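PDB 5NV9: putative sodium:solute symporter from Proteus mirabilis, which uses the inward sodium gradient to drive uptake of the sialic acid N-acetylneuraminic acid across the bacterial inner membrane. Local coordinates for residues 61-66 with 286-291; 194-199 with 314-319. All coordinates share one frame; numbering follows the deposited sequence.

Interaction 1 (61-66 with 286-291); sequences SITFMS and IFFFAI. With SLB (N-acetyl-beta-neuraminic acid), chain D.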
loop_
_atom_site.group_PDB
_atom_site.type_symbol
_atom_site.label_atom_id
_atom_site.label_comp_id
_atom_site.label_asym_id
_atom_site.label_seq_id
_atom_site.Cartn_x
_atom_site.Cartn_y
_atom_site.Cartn_z
ATOM N N SER A 61 0.292 -2.714 7.866
ATOM C CA SER A 61 -0.284 -2.666 9.206
ATOM C C SER A 61 -1.522 -1.811 9.316
ATOM O O SER A 61 -2.270 -1.942 10.270
ATOM C CB SER A 61 0.790 -2.194 10.170
ATOM O OG SER A 61 1.146 -0.879 9.812
ATOM N N ILE A 62 -1.764 -0.943 8.340
ATOM C CA ILE A 62 -2.996 -0.182 8.221
ATOM C C ILE A 62 -4.211 -1.132 8.080
ATOM O O ILE A 62 -5.165 -1.034 8.849
ATOM C CB ILE A 62 -2.946 0.767 6.974
ATOM C CG1 ILE A 62 -1.955 1.899 7.182
ATOM C CG2 ILE A 62 -4.327 1.336 6.643
ATOM C CD1 ILE A 62 -1.645 2.646 5.922
ATOM N N THR A 63 -4.172 -2.036 7.109
ATOM C CA THR A 63 -5.237 -3.016 6.944
ATOM C C THR A 63 -5.272 -3.942 8.164
ATOM O O THR A 63 -6.360 -4.240 8.715
ATOM C CB THR A 63 -5.051 -3.881 5.648
ATOM O OG1 THR A 63 -5.497 -3.169 4.489
ATOM C CG2 THR A 63 -5.779 -5.250 5.736
ATOM N N PHE A 64 -4.083 -4.390 8.605
ATOM C CA PHE A 64 -4.004 -5.482 9.596
ATOM C C PHE A 64 -4.682 -5.056 10.901
ATOM O O PHE A 64 -5.442 -5.847 11.479
ATOM C CB PHE A 64 -2.556 -5.906 9.853
ATOM C CG PHE A 64 -2.399 -7.317 10.422
ATOM C CD1 PHE A 64 -2.804 -7.629 11.716
ATOM C CD2 PHE A 64 -1.794 -8.314 9.672
ATOM C CE1 PHE A 64 -2.669 -8.943 12.218
ATOM C CE2 PHE A 64 -1.614 -9.631 10.169
ATOM C CZ PHE A 64 -2.037 -9.945 11.444
HETATM N N MSE A 65 -4.410 -3.833 11.349
HETATM C CA MSE A 65 -4.991 -3.264 12.572
HETATM C C MSE A 65 -6.320 -2.570 12.384
HETATM O O MSE A 65 -7.174 -2.712 13.252
HETATM C CB MSE A 65 -4.072 -2.237 13.259
HETATM C CG MSE A 65 -3.617 -2.763 14.635
HETATM SE SE MSE A 65 -2.429 -4.298 14.342
HETATM C CE MSE A 65 -1.078 -3.367 13.256
ATOM N N SER A 66 -6.501 -1.796 11.300
ATOM C CA SER A 66 -7.687 -0.981 11.123
ATOM C C SER A 66 -8.918 -1.701 10.665
ATOM O O SER A 66 -10.004 -1.289 11.014
ATOM C CB SER A 66 -7.469 0.100 10.046
ATOM O OG SER A 66 -6.551 0.993 10.564
ATOM N N ILE A 286 -11.294 -10.765 3.720
ATOM C CA ILE A 286 -12.462 -11.256 4.405
ATOM C C ILE A 286 -12.096 -11.684 5.841
ATOM O O ILE A 286 -12.872 -11.461 6.779
ATOM C CB ILE A 286 -13.053 -12.507 3.748
ATOM C CG1 ILE A 286 -13.587 -12.230 2.367
ATOM C CG2 ILE A 286 -14.220 -13.026 4.573
ATOM C CD1 ILE A 286 -14.026 -13.507 1.653
ATOM N N PHE A 287 -10.929 -12.305 6.015
ATOM C CA PHE A 287 -10.518 -12.748 7.373
ATOM C C PHE A 287 -10.263 -11.581 8.319
ATOM O O PHE A 287 -10.569 -11.720 9.519
ATOM C CB PHE A 287 -9.354 -13.728 7.373
ATOM C CG PHE A 287 -9.743 -15.090 6.934
ATOM C CD1 PHE A 287 -9.796 -15.410 5.580
ATOM C CD2 PHE A 287 -10.081 -16.057 7.862
ATOM C CE1 PHE A 287 -10.187 -16.675 5.162
ATOM C CE2 PHE A 287 -10.491 -17.309 7.441
ATOM C CZ PHE A 287 -10.547 -17.622 6.092
ATOM N N PHE A 288 -9.794 -10.432 7.799
ATOM C CA PHE A 288 -9.587 -9.255 8.659
ATOM C C PHE A 288 -10.932 -8.682 9.166
ATOM O O PHE A 288 -11.044 -8.298 10.319
ATOM C CB PHE A 288 -8.690 -8.227 7.988
ATOM C CG PHE A 288 -7.265 -8.685 7.878
ATOM C CD1 PHE A 288 -6.431 -8.673 8.994
ATOM C CD2 PHE A 288 -6.759 -9.184 6.704
ATOM C CE1 PHE A 288 -5.122 -9.175 8.930
ATOM C CE2 PHE A 288 -5.448 -9.692 6.633
ATOM C CZ PHE A 288 -4.623 -9.653 7.733
ATOM N N PHE A 289 -11.940 -8.653 8.310
ATOM C CA PHE A 289 -13.294 -8.261 8.734
ATOM C C PHE A 289 -13.810 -9.288 9.729
ATOM O O PHE A 289 -14.316 -8.916 10.791
ATOM C CB PHE A 289 -14.236 -8.148 7.517
ATOM C CG PHE A 289 -13.985 -6.909 6.716
ATOM C CD1 PHE A 289 -14.540 -5.711 7.123
ATOM C CD2 PHE A 289 -13.100 -6.898 5.617
ATOM C CE1 PHE A 289 -14.302 -4.532 6.401
ATOM C CE2 PHE A 289 -12.840 -5.700 4.924
ATOM C CZ PHE A 289 -13.433 -4.511 5.333
ATOM N N ALA A 290 -13.673 -10.575 9.387
ATOM C CA ALA A 290 -14.196 -11.641 10.234
ATOM C C ALA A 290 -13.585 -11.586 11.606
ATOM O O ALA A 290 -14.295 -11.795 12.614
ATOM C CB ALA A 290 -14.068 -13.019 9.592
ATOM N N ILE A 291 -12.309 -11.208 11.669
ATOM C CA ILE A 291 -11.651 -11.011 12.948
ATOM C C ILE A 291 -12.303 -9.944 13.866
ATOM O O ILE A 291 -12.510 -10.217 15.061
ATOM C CB ILE A 291 -10.127 -10.780 12.807
ATOM C CG1 ILE A 291 -9.444 -12.086 12.427
ATOM C CG2 ILE A 291 -9.524 -10.305 14.104
ATOM C CD1 ILE A 291 -8.126 -11.819 11.722
HETATM C C1 SLB D . -3.000 -0.897 3.415
HETATM C C2 SLB D . -3.925 -0.658 2.253
HETATM C C3 SLB D . -4.936 0.397 2.638
HETATM C C4 SLB D . -6.057 0.555 1.587
HETATM C C5 SLB D . -6.714 -0.821 1.479
HETATM C C6 SLB D . -5.658 -1.876 1.083
HETATM C C7 SLB D . -6.195 -3.309 0.965
HETATM C C8 SLB D . -5.107 -4.283 0.598
HETATM C C9 SLB D . -5.670 -5.675 0.316
HETATM C C10 SLB D . -9.068 -1.112 0.802
HETATM C C11 SLB D . -9.937 -1.380 -0.400
HETATM N N5 SLB D . -7.800 -0.812 0.488
HETATM O O1A SLB D . -3.286 -1.841 4.229
HETATM O O1B SLB D . -1.993 -0.106 3.562
HETATM O O2 SLB D . -3.186 -0.237 1.071
HETATM O O4 SLB D . -7.054 1.546 2.015
HETATM O O6 SLB D . -4.612 -1.909 2.050
HETATM O O7 SLB D . -6.735 -3.755 2.213
HETATM O O8 SLB D . -4.397 -3.813 -0.542
HETATM O O9 SLB D . -6.529 -5.695 -0.852
HETATM O O10 SLB D . -9.481 -1.220 1.969
#

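Interaction 2 (194-199 with 314-319); sequences VLIFIM and GILPLF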
loop_
_atom_site.group_PDB
_atom_site.type_symbol
_atom_site.label_atom_id
_atom_site.label_comp_id
_atom_site.label_asym_id
_atom_site.label_seq_id
_atom_site.Cartn_x
_atom_site.Cartn_y
_atom_site.Cartn_z
ATOM N N VAL A 194 -5.766 -16.033 9.161
ATOM C CA VAL A 194 -6.668 -17.190 9.204
ATOM C C VAL A 194 -6.599 -17.851 10.619
ATOM O O VAL A 194 -7.626 -18.318 11.191
ATOM C CB VAL A 194 -6.295 -18.195 8.126
ATOM C CG1 VAL A 194 -6.993 -19.514 8.357
ATOM C CG2 VAL A 194 -6.624 -17.631 6.761
ATOM N N LEU A 195 -5.390 -17.861 11.179
ATOM C CA LEU A 195 -5.154 -18.547 12.424
ATOM C C LEU A 195 -5.793 -17.776 13.591
ATOM O O LEU A 195 -6.294 -18.374 14.525
ATOM C CB LEU A 195 -3.650 -18.708 12.646
ATOM C CG LEU A 195 -3.314 -19.530 13.889
ATOM C CD1 LEU A 195 -3.780 -20.988 13.781
ATOM C CD2 LEU A 195 -1.833 -19.411 14.105
ATOM N N ILE A 196 -5.711 -16.448 13.550
ATOM C CA ILE A 196 -6.393 -15.540 14.547
ATOM C C ILE A 196 -7.895 -15.801 14.516
ATOM O O ILE A 196 -8.537 -16.002 15.552
ATOM C CB ILE A 196 -6.143 -14.055 14.256
ATOM C CG1 ILE A 196 -4.662 -13.682 14.501
ATOM C CG2 ILE A 196 -7.048 -13.202 15.132
ATOM C CD1 ILE A 196 -4.202 -12.401 13.834
ATOM N N PHE A 197 -8.451 -15.808 13.323
ATOM C CA PHE A 197 -9.871 -16.071 13.187
ATOM C C PHE A 197 -10.264 -17.410 13.879
ATOM O O PHE A 197 -11.123 -17.440 14.750
ATOM C CB PHE A 197 -10.323 -16.100 11.718
ATOM C CG PHE A 197 -11.802 -16.302 11.587
ATOM C CD1 PHE A 197 -12.678 -15.350 12.089
ATOM C CD2 PHE A 197 -12.306 -17.461 11.045
ATOM C CE1 PHE A 197 -14.049 -15.539 11.988
ATOM C CE2 PHE A 197 -13.662 -17.679 10.967
ATOM C CZ PHE A 197 -14.551 -16.722 11.445
ATOM N N ILE A 198 -9.626 -18.476 13.476
ATOM C CA ILE A 198 -9.846 -19.795 14.060
ATOM C C ILE A 198 -9.831 -19.865 15.596
ATOM O O ILE A 198 -10.747 -20.457 16.209
ATOM C CB ILE A 198 -8.836 -20.805 13.475
ATOM C CG1 ILE A 198 -9.217 -21.068 12.018
ATOM C CG2 ILE A 198 -8.863 -22.127 14.273
ATOM C CD1 ILE A 198 -8.087 -21.647 11.212
HETATM N N MSE A 199 -8.805 -19.260 16.184
HETATM C CA MSE A 199 -8.642 -19.193 17.594
HETATM C C MSE A 199 -9.740 -18.432 18.281
HETATM O O MSE A 199 -10.142 -18.827 19.396
HETATM C CB MSE A 199 -7.299 -18.550 17.971
HETATM C CG MSE A 199 -6.158 -19.369 17.302
HETATM SE SE MSE A 199 -4.719 -19.913 18.563
HETATM C CE MSE A 199 -6.043 -20.746 19.774
ATOM N N GLY A 314 -6.848 -1.034 19.741
ATOM C CA GLY A 314 -5.946 -1.979 20.419
ATOM C C GLY A 314 -6.552 -3.338 20.768
ATOM O O GLY A 314 -5.909 -4.152 21.413
ATOM N N ILE A 315 -7.802 -3.581 20.371
ATOM C CA ILE A 315 -8.505 -4.814 20.759
ATOM C C ILE A 315 -7.910 -6.029 20.079
ATOM O O ILE A 315 -7.687 -7.036 20.742
ATOM C CB ILE A 315 -10.049 -4.745 20.560
ATOM C CG1 ILE A 315 -10.670 -3.904 21.670
ATOM C CG2 ILE A 315 -10.739 -6.095 20.695
ATOM C CD1 ILE A 315 -12.061 -3.396 21.298
ATOM N N LEU A 316 -7.605 -5.952 18.791
ATOM C CA LEU A 316 -6.901 -7.050 18.170
ATOM C C LEU A 316 -5.571 -7.402 18.859
ATOM O O LEU A 316 -5.372 -8.561 19.250
ATOM C CB LEU A 316 -6.742 -6.873 16.666
ATOM C CG LEU A 316 -5.844 -7.901 15.957
ATOM C CD1 LEU A 316 -6.246 -9.374 16.233
ATOM C CD2 LEU A 316 -5.810 -7.610 14.461
ATOM N N PRO A 317 -4.642 -6.437 18.996
ATOM C CA PRO A 317 -3.395 -6.791 19.684
ATOM C C PRO A 317 -3.573 -7.267 21.116
ATOM O O PRO A 317 -2.777 -8.084 21.594
ATOM C CB PRO A 317 -2.591 -5.490 19.697
ATOM C CG PRO A 317 -3.374 -4.467 18.930
ATOM C CD PRO A 317 -4.560 -5.137 18.309
ATOM N N LEU A 318 -4.556 -6.698 21.810
ATOM C CA LEU A 318 -4.923 -7.149 23.135
ATOM C C LEU A 318 -5.277 -8.598 23.150
ATOM O O LEU A 318 -4.732 -9.343 23.984
ATOM C CB LEU A 318 -6.117 -6.356 23.673
ATOM C CG LEU A 318 -6.453 -6.807 25.110
ATOM C CD1 LEU A 318 -5.350 -6.330 26.042
ATOM C CD2 LEU A 318 -7.815 -6.313 25.558
ATOM N N PHE A 319 -6.191 -9.011 22.266
ATOM C CA PHE A 319 -6.511 -10.433 22.115
ATOM C C PHE A 319 -5.304 -11.322 21.803
ATOM O O PHE A 319 -5.145 -12.388 22.398
ATOM C CB PHE A 319 -7.575 -10.665 21.060
ATOM C CG PHE A 319 -8.006 -12.097 20.931
ATOM C CD1 PHE A 319 -7.314 -12.985 20.119
ATOM C CD2 PHE A 319 -9.107 -12.576 21.616
ATOM C CE1 PHE A 319 -7.713 -14.314 20.012
ATOM C CE2 PHE A 319 -9.518 -13.914 21.504
ATOM C CZ PHE A 319 -8.830 -14.770 20.701
#

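Interaction 1 (61-66 with 286-291)
At the edge of the sialic acid pocket, Phe288 of helix 267-301 packs against Thr63 and Phe64 at the start of helix 61-73. The two rings form a T-shaped pair, centroids 4.9 Å apart and planes at 64°: Phe288 CE1 points down onto the middle of the Phe64 face and comes 3.5 Å from Phe64 CD2. Although the CB of Phe64 is directed away from the other helix, CG is anti to the backbone N (chi1 -158°), which lays the ring alongside its own helix, where one face meets the Phe288 edge. In this LeuT-fold transporter, helices 47-58 and 61-73 are separated by a short break whose residues contribute to both the sugar and sodium sites, and Thr63 lies just beyond it. Its two branches divide the work. The methyl CG2 rests over a Phe288 face, 4.2 Å from CD2, while OG1 turns to the sugar and accepts a hydrogen bond from SLB O7 at 2.7 Å. Thr63 N gives SLB O1A a weak, bent bond of 3.0 Å (131°). A small, two-faced threonine suits this boundary between carboxylate and aromatics. Phe64 O is buried without a partner, as Pro68, one turn on, has no N-H to offer.

Interaction 2 (194-199 with 314-319)
Ile196 and Phe319 have the nearest CA atoms, 9.1 Å apart, so the helices are bridged by side chains without any hydrogen bond between them. Segment 314-319 begins a short helix after Gly314, whose O receives Leu318 N at 2.9 Å; Pro317 suits this first turn, where no backbone N-H is needed for a helical bond. The apolar core of the contact is small: Ile196 CG2 meets Leu316 CD1 at 4.1 Å, the two side chains crossing at about a right angle. Leu316 extends with CG anti to its backbone N (chi1 172°), and this brings the branched end nearer to Ile196 than the direction of its CB alone would. One turn further on, Phe319 presents its edge to helix 155-203, with CZ 4.5 Å from Met199 O and that oxygen near the ring plane. The CB of selenomethionine Met199 points at helix 315-323, while the selenium-bearing end bends off. Tyr298 meets Phe319 edge-to-face, and Ile200 and Lys203 also touch it. Coming between helices 267-301 and 328-361 in the chain, helix 315-323 occupies the position of extracellular loop 4 in LeuT-fold transporters, packed on the periplasmic end of a membrane helix.

The two contacts share one hydrophobic cluster, their centres about 10 Å apart, and their segments alternate along the chain. Phe64 connects them directly: its O lies 3.5 Å from Leu316 CD2, while Ile196 packs on its side chain. Segments 286-291 and 194-199 run into each other as well, with Ala290 CB 3.5 Å from Phe197 CE1 and Ile291 CG1 3.8 Å from Ile196 CG2. Interaction 1 reaches the sugar through Thr63, whose side chain is also about 8 Å from a bound sodium ion. Interaction 2 stands back from the sugar, the Leu316 side chain being about 12 Å from it, and joins the periplasmic segment 314-319 to the end of a membrane helix.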